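Local coordinates for protein cellobiose 2-epimerase (Spirochaeta thermophila DSM 6192, PDB 5ZIG) that probably catalyses the reversible epimerization of cellobiose to 4-O-beta-D-glucopyranosyl-D-mannose, at residues T5-T10 with Y337-C342; F23-P28 with G358-A363; P283-T288 with V323-A328. One frame throughout, in Å; residues are numbered along the deposited sequence.

Interaction 1: residues T5-T10 with Y337-C342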
ATOM      1  N   THR A   5      19.932 -21.157 -13.609  1.00 44.09           N
ATOM      2  CA  THR A   5      18.812 -21.985 -14.052  1.00 46.57           C
ATOM      3  C   THR A   5      18.107 -22.677 -12.892  1.00 39.87           C
ATOM      4  O   THR A   5      16.927 -23.026 -13.022  1.00 33.44           O
ATOM      5  CB  THR A   5      19.298 -23.032 -15.071  1.00 51.60           C
ATOM      6  OG1 THR A   5      20.126 -22.395 -16.049  1.00 53.44           O
ATOM      7  CG2 THR A   5      18.129 -23.710 -15.785  1.00 44.02           C
ATOM      8  N   THR A   6      18.802 -22.883 -11.767  1.00 31.86           N
ATOM      9  CA  THR A   6      18.197 -23.510 -10.600  1.00 26.71           C
ATOM     10  C   THR A   6      17.063 -22.663 -10.017  1.00 35.46           C
ATOM     11  O   THR A   6      16.213 -23.183  -9.287  1.00 34.60           O
ATOM     12  CB  THR A   6      19.266 -23.744  -9.527  1.00 30.56           C
ATOM     13  OG1 THR A   6      20.140 -22.609  -9.470  1.00 44.81           O
ATOM     14  CG2 THR A   6      20.078 -24.956  -9.858  1.00 35.21           C
ATOM     15  N   LEU A   7      17.041 -21.368 -10.312  1.00 38.98           N
ATOM     16  CA  LEU A   7      15.939 -20.536  -9.861  1.00 34.96           C
ATOM     17  C   LEU A   7      14.682 -20.744 -10.693  1.00 33.46           C
ATOM     18  O   LEU A   7      13.585 -20.376 -10.239  1.00 28.83           O
ATOM     19  CB  LEU A   7      16.357 -19.062  -9.882  1.00 39.97           C
ATOM     20  CG  LEU A   7      16.925 -18.588  -8.538  1.00 37.80           C
ATOM     21  CD1 LEU A   7      17.590 -17.207  -8.656  1.00 34.83           C
ATOM     22  CD2 LEU A   7      15.818 -18.580  -7.472  1.00 31.66           C
ATOM     23  N   ARG A   8      14.807 -21.358 -11.878  1.00 23.16           N
ATOM     24  CA  ARG A   8      13.666 -21.384 -12.792  1.00 31.59           C
ATOM     25  C   ARG A   8      12.529 -22.262 -12.281  1.00 36.10           C
ATOM     26  O   ARG A   8      11.381 -21.784 -12.244  1.00 32.02           O
ATOM     27  CB  ARG A   8      14.125 -21.774 -14.202  1.00 39.38           C
ATOM     28  CG  ARG A   8      14.374 -20.553 -15.055  1.00 40.61           C
ATOM     29  CD  ARG A   8      14.690 -20.854 -16.499  1.00 39.62           C
ATOM     30  NE  ARG A   8      14.894 -19.598 -17.200  1.00 42.72           N
ATOM     31  CZ  ARG A   8      13.952 -18.967 -17.893  1.00 35.83           C
ATOM     32  NH1 ARG A   8      12.729 -19.480 -17.986  1.00 30.17           N
ATOM     33  NH2 ARG A   8      14.239 -17.823 -18.502  1.00 44.50           N
ATOM     34  N   PRO A   9      12.750 -23.511 -11.856  1.00 28.92           N
ATOM     35  CA  PRO A   9      11.616 -24.259 -11.285  1.00 31.07           C
ATOM     36  C   PRO A   9      11.065 -23.640  -9.999  1.00 30.54           C
ATOM     37  O   PRO A   9       9.855 -23.721  -9.763  1.00 31.49           O
ATOM     38  CB  PRO A   9      12.189 -25.674 -11.066  1.00 33.28           C
ATOM     39  CG  PRO A   9      13.668 -25.537 -11.166  1.00 28.25           C
ATOM     40  CD  PRO A   9      13.956 -24.347 -12.003  1.00 30.22           C
ATOM     41  N   THR A  10      11.908 -23.020  -9.166  1.00 27.92           N
ATOM     42  CA  THR A  10      11.417 -22.334  -7.971  1.00 25.89           C
ATOM     43  C   THR A  10      10.471 -21.187  -8.333  1.00 32.76           C
ATOM     44  O   THR A  10       9.416 -21.014  -7.707  1.00 26.43           O
ATOM     45  CB  THR A  10      12.595 -21.800  -7.153  1.00 34.72           C
ATOM     46  OG1 THR A  10      13.693 -22.720  -7.238  1.00 40.20           O
ATOM     47  CG2 THR A  10      12.210 -21.597  -5.691  1.00 33.22           C
ATOM     48  N   TYR A 337      18.762 -11.336  -4.836  1.00 21.40           N
ATOM     49  CA  TYR A 337      17.498 -10.708  -4.470  1.00 29.19           C
ATOM     50  C   TYR A 337      16.332 -11.663  -4.685  1.00 29.66           C
ATOM     51  O   TYR A 337      15.385 -11.681  -3.892  1.00 27.33           O
ATOM     52  CB  TYR A 337      17.297  -9.414  -5.254  1.00 29.26           C
ATOM     53  CG  TYR A 337      18.127  -8.278  -4.721  1.00 21.13           C
ATOM     54  CD1 TYR A 337      17.983  -7.835  -3.414  1.00 27.37           C
ATOM     55  CD2 TYR A 337      19.064  -7.648  -5.528  1.00 27.90           C
ATOM     56  CE1 TYR A 337      18.765  -6.793  -2.915  1.00 31.65           C
ATOM     57  CE2 TYR A 337      19.845  -6.622  -5.048  1.00 31.76           C
ATOM     58  CZ  TYR A 337      19.694  -6.188  -3.745  1.00 36.95           C
ATOM     59  OH  TYR A 337      20.486  -5.148  -3.290  1.00 35.97           O
ATOM     60  N   LEU A 338      16.408 -12.497  -5.725  1.00 33.14           N
ATOM     61  CA  LEU A 338      15.386 -13.515  -5.938  1.00 32.82           C
ATOM     62  C   LEU A 338      15.409 -14.570  -4.832  1.00 30.46           C
ATOM     63  O   LEU A 338      14.351 -15.058  -4.417  1.00 31.12           O
ATOM     64  CB  LEU A 338      15.572 -14.169  -7.309  1.00 36.76           C
ATOM     65  CG  LEU A 338      15.346 -13.288  -8.542  1.00 37.29           C
ATOM     66  CD1 LEU A 338      15.529 -14.065  -9.840  1.00 30.57           C
ATOM     67  CD2 LEU A 338      13.960 -12.623  -8.481  1.00 34.99           C
ATOM     68  N   ASP A 339      16.607 -14.953  -4.364  1.00 32.43           N
ATOM     69  CA  ASP A 339      16.709 -15.851  -3.216  1.00 29.83           C
ATOM     70  C   ASP A 339      15.914 -15.296  -2.040  1.00 33.71           C
ATOM     71  O   ASP A 339      15.164 -16.021  -1.368  1.00 28.15           O
ATOM     72  CB  ASP A 339      18.177 -16.039  -2.803  1.00 27.97           C
ATOM     73  CG  ASP A 339      19.021 -16.769  -3.857  1.00 34.20           C
ATOM     74  OD1 ASP A 339      18.470 -17.589  -4.612  1.00 32.15           O
ATOM     75  OD2 ASP A 339      20.243 -16.518  -3.930  1.00 36.18           O
ATOM     76  N   HIS A 340      16.070 -13.999  -1.800  1.00 30.11           N
ATOM     77  CA  HIS A 340      15.395 -13.334  -0.699  1.00 40.07           C
ATOM     78  C   HIS A 340      13.879 -13.373  -0.885  1.00 33.60           C
ATOM     79  O   HIS A 340      13.149 -13.833  -0.002  1.00 21.53           O
ATOM     80  CB  HIS A 340      15.943 -11.904  -0.588  1.00 33.52           C
ATOM     81  CG  HIS A 340      17.376 -11.846  -0.125  1.00 33.08           C
ATOM     82  ND1 HIS A 340      17.898 -12.721   0.811  1.00 26.81           N
ATOM     83  CD2 HIS A 340      18.393 -11.018  -0.465  1.00 27.84           C
ATOM     84  CE1 HIS A 340      19.167 -12.424   1.034  1.00 22.99           C
ATOM     85  NE2 HIS A 340      19.491 -11.392   0.275  1.00 29.63           N
ATOM     86  N   ALA A 341      13.392 -12.929  -2.049  1.00 32.96           N
ATOM     87  CA  ALA A 341      11.966 -13.020  -2.363  1.00 26.57           C
ATOM     88  C   ALA A 341      11.427 -14.427  -2.116  1.00 27.85           C
ATOM     89  O   ALA A 341      10.436 -14.609  -1.404  1.00 21.37           O
ATOM     90  CB  ALA A 341      11.714 -12.617  -3.813  1.00 28.03           C
ATOM     91  N   CYS A 342      12.051 -15.432  -2.736  1.00 29.52           N
ATOM     92  CA  CYS A 342      11.646 -16.814  -2.499  1.00 27.68           C
ATOM     93  C   CYS A 342      11.605 -17.127  -1.007  1.00 21.70           C
ATOM     94  O   CYS A 342      10.650 -17.740  -0.527  1.00 30.44           O
ATOM     95  CB  CYS A 342      12.583 -17.787  -3.232  1.00 31.40           C
ATOM     96  SG  CYS A 342      12.686 -17.611  -5.071  1.00 37.56           S
TER
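Leu7 and Thr10 meet Leu338, Asp339 and Cys342 in a small, partly buried apolar contact between the start of helix 7-31 and the first turns of helix 336-352, its centre about 24 Å from the centre of the chain. Leu7 carries most of it by dividing its two methyls. Leu7 CD1 lies 3.9 Å from Leu338 CB and equally close to Leu338 CD1, the two leucines crossing obliquely. Leu7 CD2 faces Cys342 SG at 4.1 Å. The Leu7 side chain also runs at about a right angle to that of Asp339, whose OD1 stands 4.0 Å from Leu7 CD2, an approach of carboxylate to methyl and not a polar bond. The family belongs to the six-hairpin clan of helical (alpha/alpha) barrels, and here the N-terminal helix comes against one of the last helices, 327 residues away in sequence. One turn on from Leu7, the Thr10 methyl is set anti to the backbone N, which sends Thr10 CG2 across to Cys342 SG, 4.1 Å away. The hydroxyl turns back instead, Thr10 OG1 making a weak 3.3 Å hydrogen bond to Thr6 O within its own segment. Behind the contact, Leu338 packs on Leu326 and Tyr329 of helix 315-332.

Interaction 2: residues F23-P28 with G358-A363; sequences FDHILP and GEWFWA
His25 and Ile26 of helix 7-31 reach the loop 358-363 by two different means, one polar and partly exposed, the other apolar and buried. On the buried side Ile26 CD1 lies 3.6 Å from Trp360 NE1 and also touches CE2 and CZ2 of that indole. Ile26 CG1 itself comes 3.8 Å from Trp360 NE1. The indole N-H is engaged by Gln21 OE1, five residues before Ile26 on helix 7-31, while Ile26 packs further on Asn386, Ser387 and Cys390 of helix 384-402. The Glu359 carboxylate is buried here too, and well satisfied: Glu359 OE1 takes the N-H of Trp360 N at 2.6 Å, from above the carboxylate plane, and a salt bridge from Lys381, whereas OE2 accepts from Asn386 and Trp30. In this six-hairpin, (alpha/alpha)-barrel family the loop before strand 363-364 is thus packed against both helix 7-31 and helix 384-402.

The looser side belongs to His25, in the wider pi-type turn at 23-26, just before the helix kinks at Pro28. Its CG is anti to the backbone N (chi1 -165°), and His25 NE2 donates to Glu359 O at 2.9 Å with an N-H...O angle of 155°. The oxygen lies almost in the imidazole plane, but the donor comes in at 110° at the carbonyl oxygen, somewhat tilted from the carbonyl plane. A water lies over the centre of one imidazole face; it donates to His25 O and accepts from Glu359 N, adding a water-mediated link between the two backbones to the direct imidazole bond.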
ATOM      1  N   PHE A  23      -6.598 -16.126  -6.164  1.00 20.87           N
ATOM      2  CA  PHE A  23      -7.922 -16.445  -6.673  1.00 27.73           C
ATOM      3  C   PHE A  23      -8.651 -17.525  -5.870  1.00 28.62           C
ATOM      4  O   PHE A  23      -9.887 -17.593  -5.926  1.00 29.24           O
ATOM      5  CB  PHE A  23      -7.850 -16.866  -8.146  1.00 29.25           C
ATOM      6  CG  PHE A  23      -7.347 -15.792  -9.089  1.00 24.14           C
ATOM      7  CD1 PHE A  23      -8.088 -14.643  -9.340  1.00 20.57           C
ATOM      8  CD2 PHE A  23      -6.128 -15.938  -9.740  1.00 26.89           C
ATOM      9  CE1 PHE A  23      -7.626 -13.661 -10.209  1.00 32.65           C
ATOM     10  CE2 PHE A  23      -5.659 -14.958 -10.610  1.00 22.47           C
ATOM     11  CZ  PHE A  23      -6.410 -13.823 -10.848  1.00 31.23           C
ATOM     12  N   ASP A  24      -7.939 -18.373  -5.125  1.00 26.85           N
ATOM     13  CA  ASP A  24      -8.607 -19.429  -4.381  1.00 32.59           C
ATOM     14  C   ASP A  24      -8.677 -19.171  -2.885  1.00 25.82           C
ATOM     15  O   ASP A  24      -9.526 -19.772  -2.213  1.00 34.35           O
ATOM     16  CB  ASP A  24      -7.914 -20.784  -4.622  1.00 31.78           C
ATOM     17  CG  ASP A  24      -7.885 -21.168  -6.091  1.00 35.07           C
ATOM     18  OD1 ASP A  24      -8.825 -20.814  -6.821  1.00 35.29           O
ATOM     19  OD2 ASP A  24      -6.919 -21.821  -6.520  1.00 41.18           O
ATOM     20  N   HIS A  25      -7.810 -18.310  -2.355  1.00 22.43           N
ATOM     21  CA  HIS A  25      -7.747 -18.054  -0.923  1.00 27.13           C
ATOM     22  C   HIS A  25      -8.119 -16.618  -0.569  1.00 30.15           C
ATOM     23  O   HIS A  25      -9.057 -16.400   0.207  1.00 24.63           O
ATOM     24  CB  HIS A  25      -6.343 -18.405  -0.414  1.00 27.57           C
ATOM     25  CG  HIS A  25      -6.261 -18.526   1.074  1.00 27.51           C
ATOM     26  ND1 HIS A  25      -6.596 -19.681   1.753  1.00 32.57           N
ATOM     27  CD2 HIS A  25      -5.884 -17.631   2.020  1.00 27.76           C
ATOM     28  CE1 HIS A  25      -6.425 -19.491   3.051  1.00 25.90           C
ATOM     29  NE2 HIS A  25      -6.009 -18.247   3.240  1.00 25.96           N
ATOM     30  N   ILE A  26      -7.424 -15.622  -1.109  1.00 34.96           N
ATOM     31  CA  ILE A  26      -7.631 -14.244  -0.655  1.00 33.52           C
ATOM     32  C   ILE A  26      -8.984 -13.723  -1.130  1.00 28.09           C
ATOM     33  O   ILE A  26      -9.853 -13.390  -0.320  1.00 24.55           O
ATOM     34  CB  ILE A  26      -6.485 -13.328  -1.121  1.00 26.70           C
ATOM     35  CG1 ILE A  26      -5.247 -13.537  -0.237  1.00 21.00           C
ATOM     36  CG2 ILE A  26      -6.905 -11.846  -1.016  1.00 21.41           C
ATOM     37  CD1 ILE A  26      -3.898 -13.388  -0.989  1.00 26.47           C
ATOM     38  N   LEU A  27      -9.184 -13.652  -2.455  1.00 30.99           N
ATOM     39  CA  LEU A  27     -10.428 -13.089  -2.984  1.00 30.88           C
ATOM     40  C   LEU A  27     -11.682 -13.806  -2.473  1.00 31.47           C
ATOM     41  O   LEU A  27     -12.644 -13.116  -2.087  1.00 33.93           O
ATOM     42  CB  LEU A  27     -10.372 -13.057  -4.521  1.00 25.87           C
ATOM     43  CG  LEU A  27      -9.301 -12.143  -5.153  1.00 23.13           C
ATOM     44  CD1 LEU A  27      -9.244 -12.239  -6.691  1.00 20.49           C
ATOM     45  CD2 LEU A  27      -9.558 -10.665  -4.754  1.00 24.35           C
ATOM     46  N   PRO A  28     -11.753 -15.140  -2.420  1.00 30.14           N
ATOM     47  CA  PRO A  28     -12.994 -15.763  -1.919  1.00 22.55           C
ATOM     48  C   PRO A  28     -13.322 -15.385  -0.488  1.00 26.33           C
ATOM     49  O   PRO A  28     -14.500 -15.295  -0.138  1.00 21.75           O
ATOM     50  CB  PRO A  28     -12.719 -17.270  -2.053  1.00 32.14           C
ATOM     51  CG  PRO A  28     -11.687 -17.368  -3.117  1.00 30.78           C
ATOM     52  CD  PRO A  28     -10.822 -16.152  -2.966  1.00 28.87           C
ATOM     53  N   GLY A 358      -9.102 -18.753   7.382  1.00 32.57           N
ATOM     54  CA  GLY A 358      -9.152 -17.921   6.198  1.00 28.14           C
ATOM     55  C   GLY A 358      -8.183 -16.771   6.131  1.00 29.46           C
ATOM     56  O   GLY A 358      -7.656 -16.374   7.102  1.00 29.51           O
ATOM     57  N   GLU A 359      -7.913 -16.310   4.923  1.00 21.74           N
ATOM     58  CA  GLU A 359      -6.997 -15.216   4.640  1.00 21.58           C
ATOM     59  C   GLU A 359      -5.609 -15.378   5.247  1.00 21.65           C
ATOM     60  O   GLU A 359      -5.097 -16.425   5.360  1.00 22.10           O
ATOM     61  CB  GLU A 359      -7.633 -13.888   5.077  1.00 21.50           C
ATOM     62  CG  GLU A 359      -7.716 -12.800   4.057  1.00 34.72           C
ATOM     63  CD  GLU A 359      -6.542 -11.862   4.103  1.00 31.23           C
ATOM     64  OE1 GLU A 359      -5.747 -11.890   5.016  1.00 45.53           O
ATOM     65  OE2 GLU A 359      -6.411 -11.095   3.198  1.00 53.35           O
ATOM     66  N   TRP A 360      -5.019 -14.282   5.632  1.00 21.57           N
ATOM     67  CA  TRP A 360      -3.738 -14.227   6.248  1.00 21.63           C
ATOM     68  C   TRP A 360      -3.785 -13.639   7.651  1.00 32.48           C
ATOM     69  O   TRP A 360      -4.540 -12.766   7.920  1.00 30.00           O
ATOM     70  CB  TRP A 360      -2.771 -13.371   5.418  1.00 24.90           C
ATOM     71  CG  TRP A 360      -2.395 -13.798   3.997  1.00 27.35           C
ATOM     72  CD1 TRP A 360      -3.015 -14.690   3.206  1.00 31.61           C
ATOM     73  CD2 TRP A 360      -1.323 -13.300   3.221  1.00 29.08           C
ATOM     74  NE1 TRP A 360      -2.435 -14.788   2.034  1.00 21.50           N
ATOM     75  CE2 TRP A 360      -1.365 -13.956   2.004  1.00 32.08           C
ATOM     76  CE3 TRP A 360      -0.335 -12.374   3.436  1.00 24.94           C
ATOM     77  CZ2 TRP A 360      -0.451 -13.710   1.012  1.00 30.28           C
ATOM     78  CZ3 TRP A 360       0.560 -12.150   2.455  1.00 26.81           C
ATOM     79  CH2 TRP A 360       0.494 -12.809   1.264  1.00 23.15           C
ATOM     80  N   PHE A 361      -3.000 -14.176   8.563  1.00 33.41           N
ATOM     81  CA  PHE A 361      -2.870 -13.566   9.875  1.00 27.35           C
ATOM     82  C   PHE A 361      -2.311 -12.154   9.743  1.00 32.62           C
ATOM     83  O   PHE A 361      -1.549 -11.855   8.824  1.00 37.73           O
ATOM     84  CB  PHE A 361      -1.981 -14.429  10.761  1.00 25.35           C
ATOM     85  CG  PHE A 361      -2.610 -15.767  11.121  1.00 27.43           C
ATOM     86  CD1 PHE A 361      -1.992 -16.975  10.787  1.00 29.43           C
ATOM     87  CD2 PHE A 361      -3.832 -15.810  11.778  1.00 29.06           C
ATOM     88  CE1 PHE A 361      -2.586 -18.198  11.119  1.00 32.52           C
ATOM     89  CE2 PHE A 361      -4.427 -17.028  12.113  1.00 41.86           C
ATOM     90  CZ  PHE A 361      -3.801 -18.221  11.787  1.00 37.43           C
ATOM     91  N   TRP A 362      -2.742 -11.262  10.650  1.00 27.03           N
ATOM     92  CA  TRP A 362      -2.104  -9.949  10.747  1.00 29.14           C
ATOM     93  C   TRP A 362      -0.608 -10.078  11.032  1.00 22.75           C
ATOM     94  O   TRP A 362       0.202  -9.316  10.497  1.00 21.67           O
ATOM     95  CB  TRP A 362      -2.773  -9.121  11.848  1.00 32.57           C
ATOM     96  CG  TRP A 362      -2.093  -7.805  12.083  1.00 32.21           C
ATOM     97  CD1 TRP A 362      -0.898  -7.589  12.717  1.00 35.60           C
ATOM     98  CD2 TRP A 362      -2.584  -6.515  11.705  1.00 28.24           C
ATOM     99  NE1 TRP A 362      -0.607  -6.249  12.736  1.00 37.98           N
ATOM    100  CE2 TRP A 362      -1.630  -5.564  12.129  1.00 28.82           C
ATOM    101  CE3 TRP A 362      -3.745  -6.072  11.058  1.00 28.48           C
ATOM    102  CZ2 TRP A 362      -1.783  -4.199  11.905  1.00 27.99           C
ATOM    103  CZ3 TRP A 362      -3.896  -4.708  10.831  1.00 34.03           C
ATOM    104  CH2 TRP A 362      -2.916  -3.789  11.255  1.00 29.06           C
ATOM    105  N   ALA A 363      -0.232 -11.019  11.901  1.00 26.12           N
ATOM    106  CA  ALA A 363       1.151 -11.159  12.333  1.00 30.41           C
ATOM    107  C   ALA A 363       1.362 -12.501  13.033  1.00 34.81           C
ATOM    108  O   ALA A 363       0.433 -13.096  13.596  1.00 25.74           O
ATOM    109  CB  ALA A 363       1.565 -10.009  13.255  1.00 29.74           C
TER
HETATM  110  O   HOH W   1      -9.398 -17.553   2.870  1.00 21.71           O

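Interaction 3: residues P283-T288 with V323-A328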
ATOM      1  N   PRO A 283      21.482   1.245  -1.731  1.00 29.83           N
ATOM      2  CA  PRO A 283      21.806   1.002  -0.319  1.00 34.04           C
ATOM      3  C   PRO A 283      20.587   0.787   0.562  1.00 33.49           C
ATOM      4  O   PRO A 283      20.703   0.094   1.574  1.00 33.75           O
ATOM      5  CB  PRO A 283      22.584   2.260   0.081  1.00 29.54           C
ATOM      6  CG  PRO A 283      22.149   3.277  -0.869  1.00 32.62           C
ATOM      7  CD  PRO A 283      21.955   2.574  -2.158  1.00 35.07           C
ATOM      8  N   VAL A 284      19.432   1.365   0.222  1.00 43.84           N
ATOM      9  CA  VAL A 284      18.206   1.054   0.956  1.00 37.47           C
ATOM     10  C   VAL A 284      17.867  -0.422   0.784  1.00 36.76           C
ATOM     11  O   VAL A 284      17.514  -1.115   1.745  1.00 43.16           O
ATOM     12  CB  VAL A 284      17.059   1.972   0.486  1.00 34.02           C
ATOM     13  CG1 VAL A 284      15.725   1.603   1.150  1.00 30.03           C
ATOM     14  CG2 VAL A 284      17.389   3.421   0.778  1.00 32.18           C
ATOM     15  N   MET A 285      18.003  -0.928  -0.439  1.00 34.95           N
ATOM     16  CA  MET A 285      17.742  -2.335  -0.718  1.00 42.06           C
ATOM     17  C   MET A 285      18.752  -3.245  -0.028  1.00 39.24           C
ATOM     18  O   MET A 285      18.374  -4.283   0.532  1.00 33.68           O
ATOM     19  CB  MET A 285      17.769  -2.578  -2.226  1.00 47.42           C
ATOM     20  CG  MET A 285      16.443  -2.406  -2.920  1.00 51.56           C
ATOM     21  SD  MET A 285      15.141  -3.373  -2.135  1.00 55.56           S
ATOM     22  CE  MET A 285      15.911  -4.979  -1.933  1.00 52.95           C
ATOM     23  N   GLU A 286      20.039  -2.875  -0.072  1.00 36.09           N
ATOM     24  CA  GLU A 286      21.078  -3.652   0.601  1.00 41.26           C
ATOM     25  C   GLU A 286      20.858  -3.696   2.110  1.00 43.64           C
ATOM     26  O   GLU A 286      21.064  -4.740   2.740  1.00 50.70           O
ATOM     27  CB  GLU A 286      22.459  -3.082   0.271  1.00 39.16           C
ATOM     28  CG  GLU A 286      22.986  -3.558  -1.056  1.00 43.04           C
ATOM     29  CD  GLU A 286      23.914  -2.554  -1.749  1.00 52.51           C
ATOM     30  OE1 GLU A 286      23.917  -1.347  -1.386  1.00 57.01           O
ATOM     31  OE2 GLU A 286      24.627  -2.990  -2.682  1.00 39.55           O
ATOM     32  N   GLU A 287      20.443  -2.572   2.705  1.00 43.98           N
ATOM     33  CA  GLU A 287      20.076  -2.558   4.122  1.00 46.63           C
ATOM     34  C   GLU A 287      18.961  -3.555   4.427  1.00 41.33           C
ATOM     35  O   GLU A 287      18.948  -4.175   5.497  1.00 37.23           O
ATOM     36  CB  GLU A 287      19.627  -1.155   4.528  1.00 55.48           C
ATOM     37  CG  GLU A 287      20.723  -0.124   4.577  1.00 65.24           C
ATOM     38  CD  GLU A 287      21.244   0.073   5.973  1.00 73.43           C
ATOM     39  OE1 GLU A 287      21.241  -0.914   6.743  1.00 73.15           O
ATOM     40  OE2 GLU A 287      21.640   1.214   6.299  1.00 75.70           O
ATOM     41  N   THR A 288      17.995  -3.689   3.516  1.00 41.57           N
ATOM     42  CA  THR A 288      16.849  -4.564   3.742  1.00 37.43           C
ATOM     43  C   THR A 288      17.236  -6.034   3.617  1.00 29.92           C
ATOM     44  O   THR A 288      16.753  -6.875   4.385  1.00 29.51           O
ATOM     45  CB  THR A 288      15.734  -4.221   2.750  1.00 32.96           C
ATOM     46  OG1 THR A 288      15.277  -2.886   2.986  1.00 30.29           O
ATOM     47  CG2 THR A 288      14.557  -5.203   2.866  1.00 25.18           C
ATOM     48  N   VAL A 323       7.572  -8.101  -2.961  1.00 25.73           N
ATOM     49  CA  VAL A 323       7.578  -7.290  -4.182  1.00 20.50           C
ATOM     50  C   VAL A 323       8.871  -6.508  -4.285  1.00 20.50           C
ATOM     51  O   VAL A 323       9.447  -6.370  -5.372  1.00 25.34           O
ATOM     52  CB  VAL A 323       6.350  -6.371  -4.231  1.00 32.17           C
ATOM     53  CG1 VAL A 323       6.294  -5.658  -5.562  1.00 32.67           C
ATOM     54  CG2 VAL A 323       5.093  -7.195  -4.035  1.00 28.27           C
ATOM     55  N   GLY A 324       9.394  -6.066  -3.146  1.00 20.56           N
ATOM     56  CA  GLY A 324      10.608  -5.280  -3.160  1.00 24.18           C
ATOM     57  C   GLY A 324      11.816  -6.074  -3.610  1.00 20.66           C
ATOM     58  O   GLY A 324      12.681  -5.549  -4.308  1.00 24.22           O
ATOM     59  N   PHE A 325      11.886  -7.353  -3.223  1.00 20.76           N
ATOM     60  CA  PHE A 325      13.035  -8.157  -3.598  1.00 23.97           C
ATOM     61  C   PHE A 325      12.993  -8.510  -5.081  1.00 27.12           C
ATOM     62  O   PHE A 325      14.039  -8.558  -5.738  1.00 27.98           O
ATOM     63  CB  PHE A 325      13.107  -9.411  -2.717  1.00 30.18           C
ATOM     64  CG  PHE A 325      13.581  -9.133  -1.316  1.00 21.08           C
ATOM     65  CD1 PHE A 325      14.668  -8.297  -1.099  1.00 25.00           C
ATOM     66  CD2 PHE A 325      12.954  -9.705  -0.229  1.00 21.16           C
ATOM     67  CE1 PHE A 325      15.110  -8.027   0.183  1.00 23.37           C
ATOM     68  CE2 PHE A 325      13.390  -9.452   1.048  1.00 22.62           C
ATOM     69  CZ  PHE A 325      14.466  -8.612   1.259  1.00 21.26           C
ATOM     70  N   LEU A 326      11.796  -8.766  -5.621  1.00 27.22           N
ATOM     71  CA  LEU A 326      11.659  -8.996  -7.054  1.00 23.17           C
ATOM     72  C   LEU A 326      12.064  -7.762  -7.847  1.00 29.25           C
ATOM     73  O   LEU A 326      12.774  -7.862  -8.869  1.00 24.32           O
ATOM     74  CB  LEU A 326      10.228  -9.393  -7.383  1.00 20.62           C
ATOM     75  CG  LEU A 326       9.693 -10.701  -6.783  1.00 32.10           C
ATOM     76  CD1 LEU A 326       8.235 -10.850  -7.182  1.00 25.51           C
ATOM     77  CD2 LEU A 326      10.524 -11.960  -7.193  1.00 23.88           C
ATOM     78  N   ASN A 327      11.622  -6.588  -7.377  1.00 24.02           N
ATOM     79  CA  ASN A 327      11.965  -5.329  -8.023  1.00 28.30           C
ATOM     80  C   ASN A 327      13.469  -5.097  -8.012  1.00 20.51           C
ATOM     81  O   ASN A 327      14.027  -4.584  -8.980  1.00 20.48           O
ATOM     82  CB  ASN A 327      11.245  -4.176  -7.307  1.00 20.36           C
ATOM     83  CG  ASN A 327      11.397  -2.860  -8.034  1.00 22.57           C
ATOM     84  OD1 ASN A 327      10.865  -2.666  -9.123  1.00 30.66           O
ATOM     85  ND2 ASN A 327      12.129  -1.949  -7.430  1.00 24.26           N
ATOM     86  N   ALA A 328      14.128  -5.431  -6.899  1.00 29.13           N
ATOM     87  CA  ALA A 328      15.562  -5.206  -6.784  1.00 36.98           C
ATOM     88  C   ALA A 328      16.356  -6.097  -7.727  1.00 33.99           C
ATOM     89  O   ALA A 328      17.452  -5.716  -8.163  1.00 20.80           O
ATOM     90  CB  ALA A 328      16.019  -5.449  -5.351  1.00 35.48           C
TER
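Met285 reaches across from helix 283-288 to Phe325 and Ala328 of helix 323-328, folded rather than extended. Bends at chi2 (-52°) and chi3 (-47°) curl the chain, and Met285 CE ends 3.5 Å from Ala328 CB, a close fit for two methyls. The same Met285 CE lies 3.6 Å from Phe325 CD1 and also touches CE1 of that ring. Further back, CG and SD of Met285 rest on Ala328 CB as well, and Met285 SD passes 3.9 Å from Gly324 O. Thr288, about one turn on, adds its methyl: placed opposite the backbone N about the first side-chain bond, Thr288 CG2 is carried across to Phe325 CZ at 3.8 Å. The local axes run at 128° to each other and stay 11.1 Å apart at closest approach, a span bridged by Met285 and Phe325. Both helices belong to the (alpha/alpha) barrel of the family, with Met285 also packing on Ile255 of helix 251-269 and on Tyr337. No hydrogen bond crosses between the segments, and all five touching residues are buried, which implies that the two helices are held here by shape and dispersion rather than by directional bonds.

How the interactions relate
Interaction 3 is core, with every touching residue buried, and interaction 2 is likewise largely buried, whereas interaction 1 is only partly so and lies farthest from the centre of the chain. Helix 7-31 serves two of them: its start in interaction 1 and, further along, its kinked part in interaction 2, the centres about 24 Å apart. Interactions 1 and 3 touch directly, chiefly through Tyr337, which packs against Met285, Phe325 and Ala328, with Ala341 also against Phe325; helices 315-332 and 336-352 follow each other in the chain. Helix against helix gives methyl and sulfur contacts in 1 and 3, while helix against loop in 2 brings in backbone carbonyls, water and a carboxylate.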